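Local coordinates for protein 5-carboxymethyl-2-hydroxymuconate delta-isomerase (Bordetella bronchiseptica, PDB 4JJ9) that probably catalyses the isomerisation of 5-carboxymethyl-2-hydroxymuconate in homoprotocatechuate catabolism, acting as a trimer, at residues A[32-37]-A[136-141]; A[78-83]-A[96-101]. One frame throughout, in Å; residues are numbered along the deposited sequence.

Interaction 1: residues A[32-37]-A[136-141]; sequences GNLDRD and RRVGLT. With SO4 (sulfate ion), chain G.
OD2 of D37 is gripped twice by R136: by a short, almost straight bond from R136 NE (2.6 Å, 172°) and by a weaker, bent one from R136 NH2. The other carboxylate oxygen, D37 OD1, takes NH2 more directly at 3.1 Å. This is a side-on salt bridge, with each oxygen offering its syn lone pair and the two flat groups nearly coplanar, so the bidentate pairing also limits rotation of the guanidinium. R136 reaches it by leaving the backbone in an extended form and then bending about CG-CD (chi3 -64°), which brings NE round to D37.

N33 sits over one face of the same guanidinium, offset to its edge and turned 43° from it. Its ND2 comes within 3.4 Å of R136 NH1, but both are donors and they use acceptors elsewhere: N33 ND2 binds Y96 O and D95 OD1, while R136 NH1 binds D95 O. N33 OD1 takes S31 OG. An amide suits this place because it can give and accept at once.

Beside the salt bridge, L34 sends CD2 against the aliphatic R136 CD (3.8 Å) and V138 CG2 (4.1 Å); L132 and L133 of helix 111-135 extend this apolar patch. Further along, L140 N binds sulfate O4 at 2.9 Å, an anion also held by backbone N-H groups of G156 and H159 of the second subunit.

The contact thus ties the loop leaving strand 25-31 to the turn that brings helix 111-135 into strand 138-146, within the beta-alpha-beta architecture of the trimeric tautomerase-like fold.

Interaction 2: residues A[78-83]-A[96-101]; sequences YAIADG and YGFAYL
One side-chain hydrogen bond crosses this contact: Y96 OH donates to the syn lone pair of D82 OD1 at 2.7 Å. The carboxylate meets the phenol at its edge, with the two planes 11° apart. The partners have further bonds, since D82 OD1 also receives G84 N, D82 OD2 receives A86 N, and the Y96 hydroxyl is bonded to G87 N. A carboxylate suits a place where several donors converge.

The apolar contacts centre on I80, whose two branches divide the work. CG2 lies 3.9 Å from Y96 CB and at the edge of the F98 ring, while CD1, carried outward by a nearly extended chi2 of 163°, rests on main-chain carbonyl atoms, 3.4 Å from Y96 O and 3.6 Å from G97 C; it also approaches F98 CB. A81 CB packs 3.9 Å from Y96 CE2.

Backbone geometry shapes the first segment: I80 to G83 form a type II' turn closed by G83 N to I80 O (3.0 Å), whose carbonyl also borders the edge of the Y96 ring. The positive phi that marks this turn type falls on A81 (53°); G83 has one too, which glycine accepts easily.

In the sheet, strand 25-31 separates 69-80 from 97-105, and I80 and Y96 meet around its end, where S31 is bonded to F98. The turn leads on to helix 85-89, strand 138-146 flanks 97-105, and I80 also packs on L158 of the second subunit.

How the interactions relate
Both contacts are largely buried and lie at the same end of the sheet, their centres about 8 Å apart. Strands 138-146 and 97-105 are neighbours there, joined by backbone bonds such as those of G97 with R137 and A99 with T141. N33 also packs on Y78, linking 32-37 to 78-83. Interaction 1 relies on a charged pair of partly exposed residues, with leucine and valine beside it; interaction 2 uses a neutral phenol with a carboxylate beside a partly exposed turn, and isoleucine packed on backbone inside. Both touch the second subunit, where T141 and Y78-A79 each pair with a strand of that chain, carrying the sheet across the trimer interface.

Interaction 1: residues A[32-37]-A[136-141]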
loop_
_atom_site.group_PDB
_atom_site.type_symbol
_atom_site.label_atom_id
_atom_site.label_comp_id
_atom_site.label_asym_id
_atom_site.label_seq_id
_atom_site.Cartn_x
_atom_site.Cartn_y
_atom_site.Cartn_z
ATOM N N GLY A 32 -9.700 11.744 1.833
ATOM C CA GLY A 32 -10.226 12.302 0.583
ATOM C C GLY A 32 -10.664 13.751 0.693
ATOM O O GLY A 32 -10.689 14.472 -0.309
ATOM N N ASN A 33 -11.010 14.179 1.905
ATOM C CA ASN A 33 -11.399 15.578 2.130
ATOM C C ASN A 33 -10.313 16.602 1.786
ATOM O O ASN A 33 -10.616 17.769 1.533
ATOM C CB ASN A 33 -11.944 15.805 3.555
ATOM C CG ASN A 33 -10.929 15.470 4.657
ATOM O OD1 ASN A 33 -9.871 14.877 4.414
ATOM N ND2 ASN A 33 -11.262 15.856 5.886
ATOM N N LEU A 34 -9.055 16.174 1.773
ATOM C CA LEU A 34 -7.960 17.083 1.425
ATOM C C LEU A 34 -8.023 17.559 -0.032
ATOM O O LEU A 34 -7.485 18.610 -0.364
ATOM C CB LEU A 34 -6.597 16.452 1.730
ATOM C CG LEU A 34 -6.336 16.069 3.191
ATOM C CD1 LEU A 34 -4.868 15.670 3.368
ATOM C CD2 LEU A 34 -6.688 17.198 4.147
ATOM N N ASP A 35 -8.687 16.785 -0.888
ATOM C CA ASP A 35 -8.846 17.144 -2.303
ATOM C C ASP A 35 -9.657 18.412 -2.488
ATOM O O ASP A 35 -9.575 19.042 -3.535
ATOM C CB ASP A 35 -9.509 16.018 -3.091
ATOM C CG ASP A 35 -8.545 14.930 -3.470
ATOM O OD1 ASP A 35 -7.327 15.192 -3.567
ATOM O OD2 ASP A 35 -9.021 13.799 -3.690
ATOM N N ARG A 36 -10.438 18.764 -1.471
ATOM C CA ARG A 36 -11.191 20.014 -1.449
ATOM C C ARG A 36 -10.265 21.199 -1.184
ATOM O O ARG A 36 -10.568 22.329 -1.582
ATOM C CB ARG A 36 -12.292 19.948 -0.383
ATOM C CG ARG A 36 -13.274 18.792 -0.594
ATOM C CD ARG A 36 -14.234 18.597 0.571
ATOM N NE ARG A 36 -15.466 17.946 0.121
ATOM C CZ ARG A 36 -15.676 16.631 0.084
ATOM N NH1 ARG A 36 -14.740 15.773 0.489
ATOM N NH2 ARG A 36 -16.842 16.169 -0.350
ATOM N N ASP A 37 -9.134 20.933 -0.529
ATOM C CA ASP A 37 -8.235 21.982 -0.027
ATOM C C ASP A 37 -7.049 22.317 -0.931
ATOM O O ASP A 37 -6.531 23.433 -0.882
ATOM C CB ASP A 37 -7.674 21.611 1.351
ATOM C CG ASP A 37 -8.748 21.332 2.386
ATOM O OD1 ASP A 37 -9.892 21.810 2.240
ATOM O OD2 ASP A 37 -8.422 20.632 3.370
ATOM N N ARG A 136 -7.291 23.746 8.094
ATOM C CA ARG A 136 -7.723 22.439 8.590
ATOM C C ARG A 136 -6.703 21.865 9.570
ATOM O O ARG A 136 -5.504 22.141 9.465
ATOM C CB ARG A 136 -7.915 21.458 7.427
ATOM C CG ARG A 136 -8.673 20.199 7.809
ATOM C CD ARG A 136 -8.773 19.209 6.644
ATOM N NE ARG A 136 -9.551 19.706 5.504
ATOM C CZ ARG A 136 -10.878 19.687 5.428
ATOM N NH1 ARG A 136 -11.600 19.227 6.438
ATOM N NH2 ARG A 136 -11.487 20.143 4.333
ATOM N N ARG A 137 -7.200 21.087 10.527
ATOM C CA ARG A 137 -6.350 20.258 11.365
ATOM C C ARG A 137 -6.006 19.014 10.569
ATOM O O ARG A 137 -6.896 18.238 10.194
ATOM C CB ARG A 137 -7.071 19.856 12.652
ATOM C CG ARG A 137 -7.265 21.002 13.626
ATOM C CD ARG A 137 -5.962 21.381 14.336
ATOM N NE ARG A 137 -6.166 22.560 15.179
ATOM C CZ ARG A 137 -5.203 23.265 15.766
ATOM N NH1 ARG A 137 -3.920 22.925 15.650
ATOM N NH2 ARG A 137 -5.534 24.340 16.477
ATOM N N VAL A 138 -4.716 18.834 10.313
ATOM C CA VAL A 138 -4.250 17.717 9.492
ATOM C C VAL A 138 -3.059 17.045 10.158
ATOM O O VAL A 138 -2.115 17.721 10.557
ATOM C CB VAL A 138 -3.858 18.190 8.065
ATOM C CG1 VAL A 138 -3.536 16.985 7.159
ATOM C CG2 VAL A 138 -4.978 19.024 7.440
ATOM N N GLY A 139 -3.112 15.719 10.288
ATOM C CA GLY A 139 -1.933 14.939 10.688
ATOM C C GLY A 139 -1.077 14.679 9.455
ATOM O O GLY A 139 -1.612 14.385 8.384
ATOM N N LEU A 140 0.237 14.858 9.582
ATOM C CA LEU A 140 1.157 14.665 8.451
ATOM C C LEU A 140 2.374 13.879 8.919
ATOM O O LEU A 140 3.091 14.310 9.830
ATOM C CB LEU A 140 1.588 16.012 7.831
ATOM C CG LEU A 140 0.532 16.964 7.243
ATOM C CD1 LEU A 140 1.126 18.327 6.876
ATOM C CD2 LEU A 140 -0.132 16.336 6.020
ATOM N N THR A 141 2.593 12.725 8.288
ATOM C CA THR A 141 3.671 11.814 8.655
ATOM C C THR A 141 4.417 11.393 7.394
ATOM O O THR A 141 3.800 11.137 6.369
ATOM C CB THR A 141 3.113 10.568 9.378
ATOM O OG1 THR A 141 2.557 10.973 10.637
ATOM C CG2 THR A 141 4.207 9.530 9.637
HETATM S S SO4 G . 0.592 15.432 13.589
HETATM O O1 SO4 G . -0.162 16.644 13.816
HETATM O O2 SO4 G . -0.324 14.296 13.769
HETATM O O3 SO4 G . 1.709 15.307 14.530
HETATM O O4 SO4 G . 1.142 15.437 12.232
#

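Interaction 2: residues A[78-83]-A[96-101]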
loop_
_atom_site.group_PDB
_atom_site.type_symbol
_atom_site.label_atom_id
_atom_site.label_comp_id
_atom_site.label_asym_id
_atom_site.label_seq_id
_atom_site.Cartn_x
_atom_site.Cartn_y
_atom_site.Cartn_z
ATOM N N TYR A 78 -12.649 7.035 5.900
ATOM C CA TYR A 78 -11.578 7.175 6.877
ATOM C C TYR A 78 -12.153 7.568 8.225
ATOM O O TYR A 78 -13.308 8.025 8.321
ATOM C CB TYR A 78 -10.545 8.215 6.405
ATOM C CG TYR A 78 -11.173 9.502 5.919
ATOM C CD1 TYR A 78 -11.499 9.666 4.572
ATOM C CD2 TYR A 78 -11.439 10.550 6.800
ATOM C CE1 TYR A 78 -12.087 10.825 4.110
ATOM C CE2 TYR A 78 -12.034 11.724 6.341
ATOM C CZ TYR A 78 -12.347 11.849 4.995
ATOM O OH TYR A 78 -12.939 13.001 4.514
ATOM N N ALA A 79 -11.351 7.346 9.258
ATOM C CA ALA A 79 -11.648 7.784 10.615
ATOM C C ALA A 79 -10.355 8.288 11.206
ATOM O O ALA A 79 -9.314 7.632 11.105
ATOM C CB ALA A 79 -12.210 6.642 11.442
ATOM N N ILE A 80 -10.405 9.475 11.804
ATOM C CA ILE A 80 -9.185 10.117 12.280
ATOM C C ILE A 80 -9.386 10.536 13.724
ATOM O O ILE A 80 -10.396 11.178 14.054
ATOM C CB ILE A 80 -8.836 11.376 11.435
ATOM C CG1 ILE A 80 -8.678 11.026 9.952
ATOM C CG2 ILE A 80 -7.577 12.070 11.977
ATOM C CD1 ILE A 80 -8.745 12.243 9.046
ATOM N N ALA A 81 -8.428 10.153 14.571
ATOM C CA ALA A 81 -8.382 10.602 15.964
ATOM C C ALA A 81 -9.709 10.342 16.669
ATOM O O ALA A 81 -10.262 9.246 16.555
ATOM C CB ALA A 81 -7.973 12.085 16.030
ATOM N N ASP A 82 -10.242 11.341 17.371
ATOM C CA ASP A 82 -11.470 11.152 18.136
ATOM C C ASP A 82 -12.742 11.448 17.334
ATOM O O ASP A 82 -13.829 11.525 17.905
ATOM C CB ASP A 82 -11.441 12.021 19.403
ATOM C CG ASP A 82 -11.489 13.513 19.098
ATOM O OD1 ASP A 82 -11.339 13.903 17.918
ATOM O OD2 ASP A 82 -11.690 14.301 20.050
ATOM N N GLY A 83 -12.604 11.662 16.030
ATOM C CA GLY A 83 -13.763 11.910 15.182
ATOM C C GLY A 83 -14.330 13.319 15.224
ATOM O O GLY A 83 -15.408 13.566 14.680
ATOM N N TYR A 96 -11.179 16.728 10.572
ATOM C CA TYR A 96 -9.740 16.526 10.478
ATOM C C TYR A 96 -9.348 15.903 9.143
ATOM O O TYR A 96 -10.174 15.278 8.466
ATOM C CB TYR A 96 -9.236 15.570 11.562
ATOM C CG TYR A 96 -9.695 15.824 12.975
ATOM C CD1 TYR A 96 -9.776 17.119 13.496
ATOM C CD2 TYR A 96 -9.994 14.754 13.812
ATOM C CE1 TYR A 96 -10.186 17.328 14.817
ATOM C CE2 TYR A 96 -10.397 14.953 15.126
ATOM C CZ TYR A 96 -10.491 16.242 15.620
ATOM O OH TYR A 96 -10.889 16.416 16.932
ATOM N N GLY A 97 -8.073 16.047 8.808
ATOM C CA GLY A 97 -7.475 15.340 7.670
ATOM C C GLY A 97 -6.206 14.623 8.082
ATOM O O GLY A 97 -5.699 14.815 9.187
ATOM N N PHE A 98 -5.687 13.775 7.193
ATOM C CA PHE A 98 -4.405 13.110 7.448
ATOM C C PHE A 98 -3.766 12.815 6.105
ATOM O O PHE A 98 -4.462 12.481 5.150
ATOM C CB PHE A 98 -4.571 11.804 8.263
ATOM C CG PHE A 98 -3.377 11.477 9.153
ATOM C CD1 PHE A 98 -2.176 11.026 8.607
ATOM C CD2 PHE A 98 -3.466 11.628 10.544
ATOM C CE1 PHE A 98 -1.073 10.755 9.426
ATOM C CE2 PHE A 98 -2.375 11.349 11.373
ATOM C CZ PHE A 98 -1.173 10.918 10.810
ATOM N N ALA A 99 -2.447 12.988 6.025
ATOM C CA ALA A 99 -1.670 12.463 4.896
ATOM C C ALA A 99 -0.471 11.675 5.424
ATOM O O ALA A 99 0.231 12.122 6.339
ATOM C CB ALA A 99 -1.222 13.580 3.948
ATOM N N TYR A 100 -0.291 10.476 4.875
ATOM C CA TYR A 100 0.834 9.601 5.204
ATOM C C TYR A 100 1.684 9.428 3.956
ATOM O O TYR A 100 1.198 8.930 2.934
ATOM C CB TYR A 100 0.334 8.225 5.691
ATOM C CG TYR A 100 1.456 7.218 5.875
ATOM C CD1 TYR A 100 2.434 7.412 6.853
ATOM C CD2 TYR A 100 1.575 6.103 5.027
ATOM C CE1 TYR A 100 3.484 6.507 7.021
ATOM C CE2 TYR A 100 2.624 5.184 5.194
ATOM C CZ TYR A 100 3.570 5.398 6.184
ATOM O OH TYR A 100 4.612 4.509 6.357
ATOM N N LEU A 101 2.948 9.844 4.035
ATOM C CA LEU A 101 3.873 9.783 2.900
ATOM C C LEU A 101 4.922 8.713 3.179
ATOM O O LEU A 101 5.508 8.673 4.262
ATOM C CB LEU A 101 4.569 11.142 2.693
ATOM C CG LEU A 101 3.770 12.370 2.231
ATOM C CD1 LEU A 101 2.785 12.808 3.312
ATOM C CD2 LEU A 101 4.752 13.493 1.934
#